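Local coordinates for protein leucine aminopeptidase A1, chloroplastic (Solanum lycopersicum, PDB 4KSI) that removes N-terminal amino acids, preferably leucine, from peptides as a magnesium-dependent homohexameric M17 aminopeptidase, and takes part in wound signalling and insect defence, at residues G301-S306 / A355-I360; G308-V313 / N382-E387; Q43-A48 / A137-V142; G78-A83 / V97-P102. One frame throughout, in Å; residues are numbered along the deposited sequence. Where two conformers were deposited one is given.

Contact 1: G301-S306 / A355-I360; sequences GLTFDS and ACENMI. With MG (magnesium ion), chain B.
In the catalytic domain of this M17 peptidase, parallel strands carry the two-magnesium site, and here Asp-305 at the end of one strand meets Asn-358 at the end of its neighbour. Two of the pairings, Leu-302 with Cys-356 and Asp-305 with Asn-358, are well formed. The chain turns a corner at Thr-303, whose N donates to Cys-356 O at 2.9 Å, and past it the pairing resumes with Asn-358 N donating to Phe-304 O at 2.9 Å. On the face shared by Leu-302 and Cys-356, Leu-302 CD1 lies 3.7 Å from Asn-358 CB. Both Asp-305 and Asn-358 carry CG anti to the backbone N (chi1 179° and -174°), which sends them side by side in one direction. Asn-358 ND2 thereby donates to Asp-305 OD1 at 2.8 Å, while Asp-305 OD2 binds a magnesium ion at 2.0 Å; the amide, with Gly-307 N on the same oxygen, is likely to hold the carboxylate's rotation from the second shell. Asn-358 ND2 also donates to Thr-384 O. On the other face, Glu-357 forms a salt bridge with Arg-366 of a neighbouring subunit. Asn-358 O, at the end of its strand, accepts twice from Ser-306, from N at 3.0 Å and from OG at 2.7 Å.

Contact 2: G308-V313 / N382-E387; sequences GYNLKV and NNTDAE. With MG (magnesium ion), chain B; MG (magnesium ion), chain C.
Gly-308 passes beside Thr-384, its carbonyl carbon 3.6 Å from Thr-384 OG1, and its positive phi goes with a position where a CB would collide with that hydroxyl oxygen. Tyr-309 turns its ring away, and its OH bonds to Ser-361 O and to Ile-360 N of a neighbouring subunit. Asn-310 follows as the centre of an inverse gamma turn. Its backbone N donates to Thr-384 OG1 at 2.9 Å in a nearly straight bond (167°), and the same hydroxyl is hydrogen-bonded to Gly-307 O. The side-chain amide of Asn-310 stacks on that of Asn-383, the planes 28° apart. Asn-383 OD1 in turn accepts from Asp-385 N at 2.8 Å, an Asx turn that ties the amide to the backbone of the metal ligand Asp-385. Water bridges Asn-310 O and Asp-385 OD2. Lys-312 then crosses Asp-385 at about a right angle, its chain bent at the last torsion (chi4 -59°), and NZ meets the syn lone pairs of OD2 at 2.9 Å and OD1 at 3.0 Å. A methionine in place of Lys-312 would probably leave Asp-385 OD2 without its ammonium partner, the carboxylate then held mainly by the magnesium on OD1 and the water on OD2. Asp-385 OD1 binds magnesium at 2.1 Å, and Glu-387 bridges both ions through OE1 and OE2, an arrangement characteristic of the two-metal active site of M17 aminopeptidases, in which Lys-312 is a predicted catalytic residue.

Contact 3: Q43-A48 / A137-V142; sequences QGDLLA and ARNIAV
Asp-45 and Arg-138 cross at about a right angle just ahead of two parallel strands, their carboxylate and guanidinium planes 37° apart. In the conformer described, Arg-138 grips side-on: NE donates to Asp-45 OD2 at 2.9 Å, almost in the guanidinium plane, and NH2 donates to Asp-45 OD1 at 2.9 Å from its syn side. Bends at chi2 and chi3 (142° and -37°) bring the guanidinium edge to the carboxylate. Backbone donors add to the grip, since Arg-138 N approaches OD2 of Asp-45 on the anti side at 2.8 Å and Asn-139 N comes to that oxygen from above the carboxylate plane at 3.1 Å. Three donors therefore hold OD2. A leucine in place of Asp-45 would probably leave the Arg-138 guanidinium without its countercharge and these two backbone N-H groups without their acceptor. Farther along, Leu-46 and Ile-140 lie side by side and point the same way, Leu-46 CB 4.0 Å from Ile-140 CG2. On the reverse face Leu-47 CD1 rests 3.9 Å from Ala-141 CB. Ala-141 N to Leu-46 O and Ala-48 N to Ala-141 O secure the parallel register. In the mixed sheet, strand 104-112 flanks strand 46-52 and strand 187-191 flanks strand 139-144, while helix 119-134 covers the face of Ala-48 and Val-142.

Contact 4: G78-A83 / V97-P102; sequences GLLSAA and VNLRFP
Leu-99, on strand 96-101, outermost in this chain's mixed sheet in the N-terminal part of the chain, packs against the first turn of helix 79-86 in an alpha/beta layer contact. One methyl does most of the work. Leu-99 CD2 comes within 4.1 Å of Leu-79 CG and lies 4.2 Å from Leu-80 CD1; the methyl touches both consecutive leucines, and the Leu-99 side chain runs at a slant to each. Its other methyl, CD1, is 4.5 Å from Ala-83 CB, one helical turn beyond Leu-79. Ala-83 CB meets Val-97 too, at 4.4 Å from CG1. No hydrogen bond joins the segments; the contact is wholly apolar and buries 252 Å², summed over both sides. The alternation of the strand puts Val-97 and Leu-99 toward the helix and Asn-98 and Arg-100 away from it. The axes of the short segments approach to 9.5 Å at an angle of 142°, nearer antiparallel than perpendicular. Within the sheet, strand 104-112 runs antiparallel beside strand 96-101, and Leu-80 also touches Leu-108. Phe-101 of a neighbouring subunit packs on Leu-79, and Arg-100 makes a salt bridge to Glu-86 of that subunit. At the start of the helix, Gly-78 occupies the N-cap position with a phi of 89°, and the first turn is closed by Ala-82 N donating to Gly-78 O at 2.9 Å.

How the contacts relate
Contacts 1 and 2 build one site: their centres are 11 Å apart, they share a magnesium ion and the water on it, and Asp-305 OD2 comes to 3.0 Å from Asp-385 OD1, two like charges brought together by the metal both bind. Their segments alternate along the chain, so the strand ends and the following loops converge on the ions, and Lys-300 and Asp-325 complete the site of the other magnesium ion, which Glu-387 OE2 also binds. Contacts 3 and 4 belong to another sheet, with centres 15 Å apart, and contact 4 is nested within the loop that contact 3 closes. Their centres lie 44 to 57 Å from those of contacts 1 and 2, beyond the chain's centre.

Contact 1: G301-S306 / A355-I360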
loop_
_atom_site.group_PDB
_atom_site.type_symbol
_atom_site.label_atom_id
_atom_site.label_comp_id
_atom_site.label_asym_id
_atom_site.label_seq_id
_atom_site.Cartn_x
_atom_site.Cartn_y
_atom_site.Cartn_z
ATOM N N GLY A 301 -7.163 -28.740 -9.284
ATOM C CA GLY A 301 -5.976 -29.039 -10.047
ATOM C C GLY A 301 -5.490 -27.854 -10.880
ATOM O O GLY A 301 -5.288 -27.964 -12.103
ATOM N N LEU A 302 -5.237 -26.746 -10.200
ATOM C CA LEU A 302 -4.622 -25.579 -10.854
ATOM C C LEU A 302 -3.104 -25.813 -10.832
ATOM O O LEU A 302 -2.430 -25.561 -9.796
ATOM C CB LEU A 302 -5.030 -24.267 -10.122
ATOM C CG LEU A 302 -6.319 -23.577 -10.643
ATOM C CD1 LEU A 302 -6.076 -22.913 -12.002
ATOM C CD2 LEU A 302 -7.430 -24.619 -10.834
ATOM N N THR A 303 -2.537 -26.198 -11.977
ATOM C CA THR A 303 -1.139 -26.507 -12.015
ATOM C C THR A 303 -0.277 -25.244 -11.857
ATOM O O THR A 303 0.937 -25.317 -11.489
ATOM C CB THR A 303 -0.783 -27.286 -13.306
ATOM O OG1 THR A 303 -1.037 -26.458 -14.441
ATOM C CG2 THR A 303 -1.559 -28.635 -13.418
ATOM N N PHE A 304 -0.881 -24.102 -12.168
ATOM C CA PHE A 304 -0.356 -22.794 -11.765
ATOM C C PHE A 304 -1.499 -21.802 -11.668
ATOM O O PHE A 304 -2.459 -21.856 -12.455
ATOM C CB PHE A 304 0.713 -22.210 -12.717
ATOM C CG PHE A 304 1.371 -20.984 -12.137
ATOM C CD1 PHE A 304 2.259 -21.105 -11.051
ATOM C CD2 PHE A 304 0.999 -19.705 -12.557
ATOM C CE1 PHE A 304 2.803 -19.960 -10.429
ATOM C CE2 PHE A 304 1.558 -18.577 -11.989
ATOM C CZ PHE A 304 2.455 -18.708 -10.915
ATOM N N ASP A 305 -1.387 -20.838 -10.759
ATOM C CA ASP A 305 -2.422 -19.813 -10.627
ATOM C C ASP A 305 -1.765 -18.455 -10.528
ATOM O O ASP A 305 -1.191 -18.101 -9.482
ATOM C CB ASP A 305 -3.269 -20.059 -9.376
ATOM C CG ASP A 305 -4.365 -19.000 -9.180
ATOM O OD1 ASP A 305 -4.714 -18.259 -10.134
ATOM O OD2 ASP A 305 -4.896 -18.897 -8.031
ATOM N N SER A 306 -1.806 -17.692 -11.634
ATOM C CA SER A 306 -1.288 -16.323 -11.592
ATOM C C SER A 306 -2.326 -15.400 -10.922
ATOM O O SER A 306 -1.994 -14.301 -10.597
ATOM C CB SER A 306 -0.985 -15.794 -13.014
ATOM O OG SER A 306 -2.213 -15.688 -13.771
ATOM N N ALA A 355 -8.069 -30.253 -14.448
ATOM C CA ALA A 355 -6.708 -29.682 -14.439
ATOM C C ALA A 355 -6.574 -28.520 -15.454
ATOM O O ALA A 355 -7.083 -28.610 -16.579
ATOM C CB ALA A 355 -5.681 -30.775 -14.730
ATOM N N CYS A 356 -5.939 -27.418 -15.048
ATOM C CA CYS A 356 -5.718 -26.281 -15.965
ATOM C C CYS A 356 -4.737 -25.350 -15.294
ATOM O O CYS A 356 -4.347 -25.569 -14.138
ATOM C CB CYS A 356 -7.012 -25.514 -16.325
ATOM S SG CYS A 356 -7.871 -24.827 -14.889
ATOM N N GLU A 357 -4.298 -24.333 -16.011
ATOM C CA GLU A 357 -3.524 -23.264 -15.364
ATOM C C GLU A 357 -4.243 -21.942 -15.572
ATOM O O GLU A 357 -4.973 -21.822 -16.534
ATOM C CB GLU A 357 -2.032 -23.228 -15.804
ATOM C CG GLU A 357 -1.809 -23.113 -17.271
ATOM C CD GLU A 357 -0.338 -22.931 -17.642
ATOM O OE1 GLU A 357 0.568 -23.138 -16.781
ATOM O OE2 GLU A 357 -0.081 -22.606 -18.831
ATOM N N ASN A 358 -4.086 -20.997 -14.645
ATOM C CA ASN A 358 -4.871 -19.760 -14.673
ATOM C C ASN A 358 -3.886 -18.650 -15.093
ATOM O O ASN A 358 -3.054 -18.209 -14.275
ATOM C CB ASN A 358 -5.444 -19.463 -13.260
ATOM C CG ASN A 358 -6.432 -18.241 -13.231
ATOM O OD1 ASN A 358 -7.045 -17.908 -14.243
ATOM N ND2 ASN A 358 -6.620 -17.618 -12.052
ATOM N N MET A 359 -3.916 -18.288 -16.372
ATOM C CA MET A 359 -2.921 -17.391 -16.988
ATOM C C MET A 359 -3.499 -16.036 -17.443
ATOM O O MET A 359 -4.667 -15.725 -17.211
ATOM C CB MET A 359 -2.278 -18.136 -18.174
ATOM C CG MET A 359 -1.611 -19.433 -17.723
ATOM S SD MET A 359 -0.113 -19.148 -16.697
ATOM C CE MET A 359 1.106 -19.072 -18.036
ATOM N N ILE A 360 -2.671 -15.216 -18.095
ATOM C CA ILE A 360 -3.161 -13.987 -18.647
ATOM C C ILE A 360 -2.858 -13.999 -20.120
ATOM O O ILE A 360 -1.723 -14.271 -20.511
ATOM C CB ILE A 360 -2.472 -12.776 -17.995
ATOM C CG1 ILE A 360 -2.887 -12.637 -16.507
ATOM C CG2 ILE A 360 -2.793 -11.484 -18.760
ATOM C CD1 ILE A 360 -2.125 -11.518 -15.758
HETATM MG MG MG B . -6.683 -18.101 -7.420
HETATM O O HOH W 1 1.296 -25.520 -15.798
HETATM O O HOH W 2 -6.850 -18.978 -5.841
#

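Contact 2: G308-V313 / N382-E387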
loop_
_atom_site.group_PDB
_atom_site.type_symbol
_atom_site.label_atom_id
_atom_site.label_comp_id
_atom_site.label_asym_id
_atom_site.label_seq_id
_atom_site.Cartn_x
_atom_site.Cartn_y
_atom_site.Cartn_z
ATOM N N GLY A 308 -4.900 -14.643 -12.899
ATOM C CA GLY A 308 -5.573 -14.189 -14.140
ATOM C C GLY A 308 -5.535 -12.668 -14.139
ATOM O O GLY A 308 -4.616 -12.060 -13.530
ATOM N N TYR A 309 -6.509 -12.018 -14.805
ATOM C CA TYR A 309 -6.521 -10.531 -14.791
ATOM C C TYR A 309 -6.504 -9.894 -13.369
ATOM O O TYR A 309 -5.959 -8.789 -13.182
ATOM C CB TYR A 309 -7.650 -9.938 -15.658
ATOM C CG TYR A 309 -7.211 -9.912 -17.134
ATOM C CD1 TYR A 309 -6.380 -8.872 -17.622
ATOM C CD2 TYR A 309 -7.557 -10.953 -18.001
ATOM C CE1 TYR A 309 -5.925 -8.863 -18.963
ATOM C CE2 TYR A 309 -7.130 -10.942 -19.338
ATOM C CZ TYR A 309 -6.301 -9.898 -19.814
ATOM O OH TYR A 309 -5.864 -9.920 -21.129
ATOM N N ASN A 310 -7.072 -10.597 -12.388
ATOM C CA ASN A 310 -6.896 -10.213 -10.998
ATOM C C ASN A 310 -5.545 -10.795 -10.534
ATOM O O ASN A 310 -5.466 -11.630 -9.601
ATOM C CB ASN A 310 -8.065 -10.756 -10.163
ATOM C CG ASN A 310 -9.333 -9.874 -10.277
ATOM O OD1 ASN A 310 -9.420 -8.748 -9.675
ATOM N ND2 ASN A 310 -10.303 -10.357 -10.995
ATOM N N LEU A 311 -4.484 -10.373 -11.195
ATOM C CA LEU A 311 -3.126 -10.859 -10.936
ATOM C C LEU A 311 -2.766 -10.798 -9.413
ATOM O O LEU A 311 -3.018 -9.759 -8.728
ATOM C CB LEU A 311 -2.147 -9.919 -11.690
ATOM C CG LEU A 311 -0.665 -10.343 -11.647
ATOM C CD1 LEU A 311 -0.384 -11.767 -12.205
ATOM C CD2 LEU A 311 0.109 -9.257 -12.400
ATOM N N LYS A 312 -2.146 -11.867 -8.924
ATOM C CA LYS A 312 -1.562 -11.882 -7.571
ATOM C C LYS A 312 -0.415 -10.880 -7.442
ATOM O O LYS A 312 0.620 -11.015 -8.105
ATOM C CB LYS A 312 -1.073 -13.309 -7.290
ATOM C CG LYS A 312 -2.205 -14.308 -7.085
ATOM C CD LYS A 312 -1.662 -15.730 -6.917
ATOM C CE LYS A 312 -2.802 -16.769 -6.834
ATOM N NZ LYS A 312 -3.680 -16.402 -5.643
ATOM N N VAL A 313 -0.621 -9.815 -6.693
ATOM C CA VAL A 313 0.384 -8.735 -6.538
ATOM C C VAL A 313 0.611 -8.438 -5.044
ATOM O O VAL A 313 -0.189 -8.839 -4.205
ATOM C CB VAL A 313 -0.044 -7.414 -7.260
ATOM C CG1 VAL A 313 -0.098 -7.631 -8.741
ATOM C CG2 VAL A 313 -1.375 -6.883 -6.685
ATOM N N ASN A 382 -16.471 -11.857 -10.257
ATOM C CA ASN A 382 -16.039 -10.533 -9.829
ATOM C C ASN A 382 -14.585 -10.560 -9.433
ATOM O O ASN A 382 -14.017 -9.494 -9.215
ATOM C CB ASN A 382 -16.917 -9.932 -8.680
ATOM C CG ASN A 382 -16.960 -10.804 -7.451
ATOM O OD1 ASN A 382 -17.035 -12.043 -7.550
ATOM N ND2 ASN A 382 -16.920 -10.173 -6.254
ATOM N N ASN A 383 -13.962 -11.752 -9.330
ATOM C CA ASN A 383 -12.494 -11.795 -9.119
ATOM C C ASN A 383 -11.947 -13.042 -9.790
ATOM O O ASN A 383 -12.364 -14.140 -9.443
ATOM C CB ASN A 383 -12.139 -11.794 -7.602
ATOM C CG ASN A 383 -10.629 -11.593 -7.335
ATOM O OD1 ASN A 383 -9.759 -12.203 -7.991
ATOM N ND2 ASN A 383 -10.308 -10.728 -6.342
ATOM N N THR A 384 -11.068 -12.901 -10.765
ATOM C CA THR A 384 -10.617 -14.087 -11.495
ATOM C C THR A 384 -9.627 -14.907 -10.713
ATOM O O THR A 384 -9.211 -15.964 -11.176
ATOM C CB THR A 384 -9.945 -13.726 -12.856
ATOM O OG1 THR A 384 -8.747 -12.968 -12.611
ATOM C CG2 THR A 384 -10.930 -12.885 -13.735
ATOM N N ASP A 385 -9.201 -14.396 -9.559
ATOM C CA ASP A 385 -8.302 -15.139 -8.705
ATOM C C ASP A 385 -9.076 -16.068 -7.735
ATOM O O ASP A 385 -8.487 -16.776 -6.897
ATOM C CB ASP A 385 -7.381 -14.193 -7.938
ATOM C CG ASP A 385 -6.222 -14.949 -7.248
ATOM O OD1 ASP A 385 -5.933 -16.170 -7.546
ATOM O OD2 ASP A 385 -5.577 -14.345 -6.413
ATOM N N ALA A 386 -10.407 -16.061 -7.824
ATOM C CA ALA A 386 -11.176 -17.072 -7.122
ATOM C C ALA A 386 -11.655 -18.086 -8.186
ATOM O O ALA A 386 -12.865 -18.342 -8.343
ATOM C CB ALA A 386 -12.336 -16.424 -6.327
ATOM N N GLU A 387 -10.693 -18.680 -8.894
ATOM C CA GLU A 387 -10.948 -19.472 -10.112
ATOM C C GLU A 387 -11.057 -20.944 -9.762
ATOM O O GLU A 387 -11.674 -21.722 -10.479
ATOM C CB GLU A 387 -9.785 -19.268 -11.126
ATOM C CG GLU A 387 -8.502 -20.084 -10.817
ATOM C CD GLU A 387 -7.841 -19.728 -9.475
ATOM O OE1 GLU A 387 -7.724 -18.527 -9.077
ATOM O OE2 GLU A 387 -7.417 -20.674 -8.763
HETATM MG MG MG B . -6.683 -18.101 -7.420
HETATM MG MG MG C . -6.190 -21.018 -7.094
HETATM O O HOH W 3 -5.280 -11.649 -6.841
HETATM O O HOH W 2 -6.850 -18.978 -5.841
#

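Contact 3: Q43-A48 / A137-V142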
loop_
_atom_site.group_PDB
_atom_site.type_symbol
_atom_site.label_atom_id
_atom_site.label_comp_id
_atom_site.label_asym_id
_atom_site.label_seq_id
_atom_site.Cartn_x
_atom_site.Cartn_y
_atom_site.Cartn_z
ATOM N N GLN A 43 22.381 -55.397 15.459
ATOM C CA GLN A 43 23.640 -54.942 14.810
ATOM C C GLN A 43 23.308 -54.140 13.569
ATOM O O GLN A 43 22.497 -54.583 12.764
ATOM C CB GLN A 43 24.444 -56.145 14.269
ATOM C CG GLN A 43 24.678 -57.242 15.259
ATOM C CD GLN A 43 26.014 -57.091 15.921
ATOM O OE1 GLN A 43 26.386 -55.993 16.376
ATOM N NE2 GLN A 43 26.773 -58.193 15.958
ATOM N N GLY A 44 23.935 -52.991 13.392
ATOM C CA GLY A 44 23.720 -52.207 12.191
ATOM C C GLY A 44 24.342 -50.868 12.424
ATOM O O GLY A 44 25.142 -50.739 13.316
ATOM N N ASP A 45 23.958 -49.860 11.647
ATOM C CA ASP A 45 24.671 -48.605 11.654
ATOM C C ASP A 45 24.074 -47.647 12.663
ATOM O O ASP A 45 24.774 -46.744 13.121
ATOM C CB ASP A 45 24.553 -47.924 10.294
ATOM C CG ASP A 45 25.104 -48.798 9.114
ATOM O OD1 ASP A 45 26.083 -49.506 9.304
ATOM O OD2 ASP A 45 24.533 -48.758 8.004
ATOM N N LEU A 46 22.772 -47.753 12.942
ATOM C CA LEU A 46 22.169 -46.796 13.859
ATOM C C LEU A 46 20.933 -47.373 14.562
ATOM O O LEU A 46 20.026 -47.891 13.905
ATOM C CB LEU A 46 21.803 -45.510 13.117
ATOM C CG LEU A 46 20.847 -44.567 13.899
ATOM C CD1 LEU A 46 21.640 -43.764 14.928
ATOM C CD2 LEU A 46 20.169 -43.594 12.942
ATOM N N LEU A 47 20.892 -47.244 15.873
ATOM C CA LEU A 47 19.719 -47.540 16.627
ATOM C C LEU A 47 19.107 -46.271 17.205
ATOM O O LEU A 47 19.786 -45.532 17.946
ATOM C CB LEU A 47 20.113 -48.522 17.755
ATOM C CG LEU A 47 19.072 -48.765 18.821
ATOM C CD1 LEU A 47 17.896 -49.603 18.335
ATOM C CD2 LEU A 47 19.724 -49.360 20.059
ATOM N N ALA A 48 17.851 -45.981 16.836
ATOM C CA ALA A 48 17.108 -44.857 17.400
ATOM C C ALA A 48 16.130 -45.335 18.480
ATOM O O ALA A 48 15.335 -46.271 18.227
ATOM C CB ALA A 48 16.345 -44.166 16.313
ATOM N N ALA A 137 23.845 -43.571 7.270
ATOM C CA ALA A 137 23.498 -44.932 7.668
ATOM C C ALA A 137 22.703 -45.697 6.573
ATOM O O ALA A 137 21.865 -45.108 5.863
ATOM C CB ALA A 137 22.669 -44.866 8.934
ATOM N N ARG A 138 22.949 -46.996 6.484
ATOM C CA ARG A 138 22.280 -47.836 5.501
ATOM C C ARG A 138 21.227 -48.738 6.154
ATOM O O ARG A 138 20.133 -48.900 5.603
ATOM C CB ARG A 138 23.341 -48.645 4.756
ATOM C CG ARG A 138 24.392 -47.706 4.152
ATOM C CD ARG A 138 25.795 -48.277 4.234
ATOM N NE ARG A 138 26.006 -49.020 5.483
ATOM C CZ ARG A 138 27.016 -49.850 5.661
ATOM N NH1 ARG A 138 27.863 -50.007 4.658
ATOM N NH2 ARG A 138 27.163 -50.520 6.806
ATOM N N ASN A 139 21.567 -49.292 7.323
ATOM C CA ASN A 139 20.724 -50.204 8.064
ATOM C C ASN A 139 20.471 -49.659 9.460
ATOM O O ASN A 139 21.417 -49.504 10.271
ATOM C CB ASN A 139 21.429 -51.576 8.192
ATOM C CG ASN A 139 21.980 -52.056 6.827
ATOM O OD1 ASN A 139 23.202 -52.182 6.653
ATOM N ND2 ASN A 139 21.086 -52.191 5.817
ATOM N N ILE A 140 19.197 -49.383 9.760
ATOM C CA ILE A 140 18.861 -48.797 11.080
ATOM C C ILE A 140 17.813 -49.619 11.808
ATOM O O ILE A 140 17.156 -50.460 11.200
ATOM C CB ILE A 140 18.440 -47.305 10.922
ATOM C CG1 ILE A 140 17.024 -47.135 10.334
ATOM C CG2 ILE A 140 19.498 -46.592 10.079
ATOM C CD1 ILE A 140 16.533 -45.696 10.242
ATOM N N ALA A 141 17.615 -49.330 13.083
ATOM C CA ALA A 141 16.559 -49.933 13.864
ATOM C C ALA A 141 15.932 -48.824 14.701
ATOM O O ALA A 141 16.613 -47.841 15.014
ATOM C CB ALA A 141 17.138 -51.015 14.773
ATOM N N VAL A 142 14.665 -48.995 15.076
ATOM C CA VAL A 142 13.980 -48.059 15.984
ATOM C C VAL A 142 13.308 -48.919 17.028
ATOM O O VAL A 142 12.737 -49.968 16.683
ATOM C CB VAL A 142 12.893 -47.249 15.228
ATOM C CG1 VAL A 142 12.143 -46.318 16.174
ATOM C CG2 VAL A 142 13.566 -46.415 14.134
HETATM O O HOH W 4 25.075 -52.168 8.598
#

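Contact 4: G78-A83 / V97-P102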
loop_
_atom_site.group_PDB
_atom_site.type_symbol
_atom_site.label_atom_id
_atom_site.label_comp_id
_atom_site.label_asym_id
_atom_site.label_seq_id
_atom_site.Cartn_x
_atom_site.Cartn_y
_atom_site.Cartn_z
ATOM N N GLY A 78 28.417 -46.394 31.052
ATOM C CA GLY A 78 27.964 -45.089 31.546
ATOM C C GLY A 78 28.057 -43.956 30.539
ATOM O O GLY A 78 27.686 -42.812 30.846
ATOM N N LEU A 79 28.535 -44.256 29.331
ATOM C CA LEU A 79 28.784 -43.199 28.350
ATOM C C LEU A 79 27.451 -42.556 27.873
ATOM O O LEU A 79 27.368 -41.350 27.579
ATOM C CB LEU A 79 29.593 -43.740 27.187
ATOM C CG LEU A 79 30.152 -42.728 26.180
ATOM C CD1 LEU A 79 31.179 -41.815 26.871
ATOM C CD2 LEU A 79 30.800 -43.476 25.031
ATOM N N LEU A 80 26.399 -43.367 27.841
ATOM C CA LEU A 80 25.108 -42.923 27.356
ATOM C C LEU A 80 24.436 -41.991 28.372
ATOM O O LEU A 80 23.890 -40.958 27.988
ATOM C CB LEU A 80 24.193 -44.113 27.008
ATOM C CG LEU A 80 22.837 -43.712 26.423
ATOM C CD1 LEU A 80 22.950 -42.952 25.110
ATOM C CD2 LEU A 80 21.965 -44.926 26.217
ATOM N N SER A 81 24.453 -42.341 29.651
ATOM C CA SER A 81 23.888 -41.433 30.654
ATOM C C SER A 81 24.759 -40.191 30.925
ATOM O O SER A 81 24.224 -39.127 31.237
ATOM C CB SER A 81 23.593 -42.176 31.970
ATOM O OG SER A 81 24.808 -42.677 32.538
ATOM N N ALA A 82 26.087 -40.333 30.830
ATOM C CA ALA A 82 26.990 -39.166 30.884
ATOM C C ALA A 82 26.659 -38.186 29.761
ATOM O O ALA A 82 26.472 -36.978 30.014
ATOM C CB ALA A 82 28.478 -39.569 30.824
ATOM N N ALA A 83 26.560 -38.691 28.527
ATOM C CA ALA A 83 26.350 -37.783 27.396
ATOM C C ALA A 83 24.979 -37.128 27.541
ATOM O O ALA A 83 24.845 -35.952 27.254
ATOM C CB ALA A 83 26.474 -38.493 26.024
ATOM N N VAL A 97 19.810 -37.036 21.493
ATOM C CA VAL A 97 21.249 -37.205 21.773
ATOM C C VAL A 97 21.761 -38.210 20.717
ATOM O O VAL A 97 21.036 -39.152 20.397
ATOM C CB VAL A 97 21.491 -37.756 23.206
ATOM C CG1 VAL A 97 22.965 -38.046 23.474
ATOM C CG2 VAL A 97 21.116 -36.703 24.185
ATOM N N ASN A 98 22.965 -37.987 20.185
ATOM C CA ASN A 98 23.545 -38.862 19.152
ATOM C C ASN A 98 24.913 -39.305 19.643
ATOM O O ASN A 98 25.801 -38.485 19.879
ATOM C CB ASN A 98 23.698 -38.172 17.777
ATOM C CG ASN A 98 23.909 -39.181 16.617
ATOM O OD1 ASN A 98 24.919 -39.909 16.554
ATOM N ND2 ASN A 98 22.927 -39.247 15.711
ATOM N N LEU A 99 25.073 -40.606 19.801
ATOM C CA LEU A 99 26.338 -41.110 20.280
ATOM C C LEU A 99 26.959 -42.168 19.346
ATOM O O LEU A 99 26.356 -43.214 19.120
ATOM C CB LEU A 99 26.110 -41.713 21.662
ATOM C CG LEU A 99 27.345 -42.126 22.440
ATOM C CD1 LEU A 99 28.285 -40.935 22.725
ATOM C CD2 LEU A 99 26.867 -42.863 23.691
ATOM N N ARG A 100 28.164 -41.891 18.856
ATOM C CA ARG A 100 28.961 -42.781 18.056
ATOM C C ARG A 100 30.029 -43.421 18.951
ATOM O O ARG A 100 30.729 -42.741 19.700
ATOM C CB ARG A 100 29.589 -42.010 16.862
ATOM C CG ARG A 100 30.506 -42.881 15.993
ATOM C CD ARG A 100 29.666 -43.965 15.284
ATOM N NE ARG A 100 30.344 -44.564 14.148
ATOM C CZ ARG A 100 31.090 -45.657 14.186
ATOM N NH1 ARG A 100 31.276 -46.335 15.309
ATOM N NH2 ARG A 100 31.685 -46.078 13.084
ATOM N N PHE A 101 30.150 -44.744 18.883
ATOM C CA PHE A 101 31.027 -45.477 19.766
ATOM C C PHE A 101 31.573 -46.742 19.034
ATOM O O PHE A 101 31.113 -47.026 17.946
ATOM C CB PHE A 101 30.244 -45.828 21.027
ATOM C CG PHE A 101 28.990 -46.638 20.753
ATOM C CD1 PHE A 101 29.065 -48.021 20.616
ATOM C CD2 PHE A 101 27.756 -46.019 20.686
ATOM C CE1 PHE A 101 27.928 -48.776 20.358
ATOM C CE2 PHE A 101 26.613 -46.753 20.438
ATOM C CZ PHE A 101 26.692 -48.143 20.260
ATOM N N PRO A 102 32.587 -47.473 19.596
ATOM C CA PRO A 102 33.098 -48.625 18.811
ATOM C C PRO A 102 31.983 -49.648 18.633
ATOM O O PRO A 102 31.434 -50.100 19.619
ATOM C CB PRO A 102 34.228 -49.224 19.701
ATOM C CG PRO A 102 34.547 -48.189 20.721
ATOM C CD PRO A 102 33.325 -47.298 20.864
#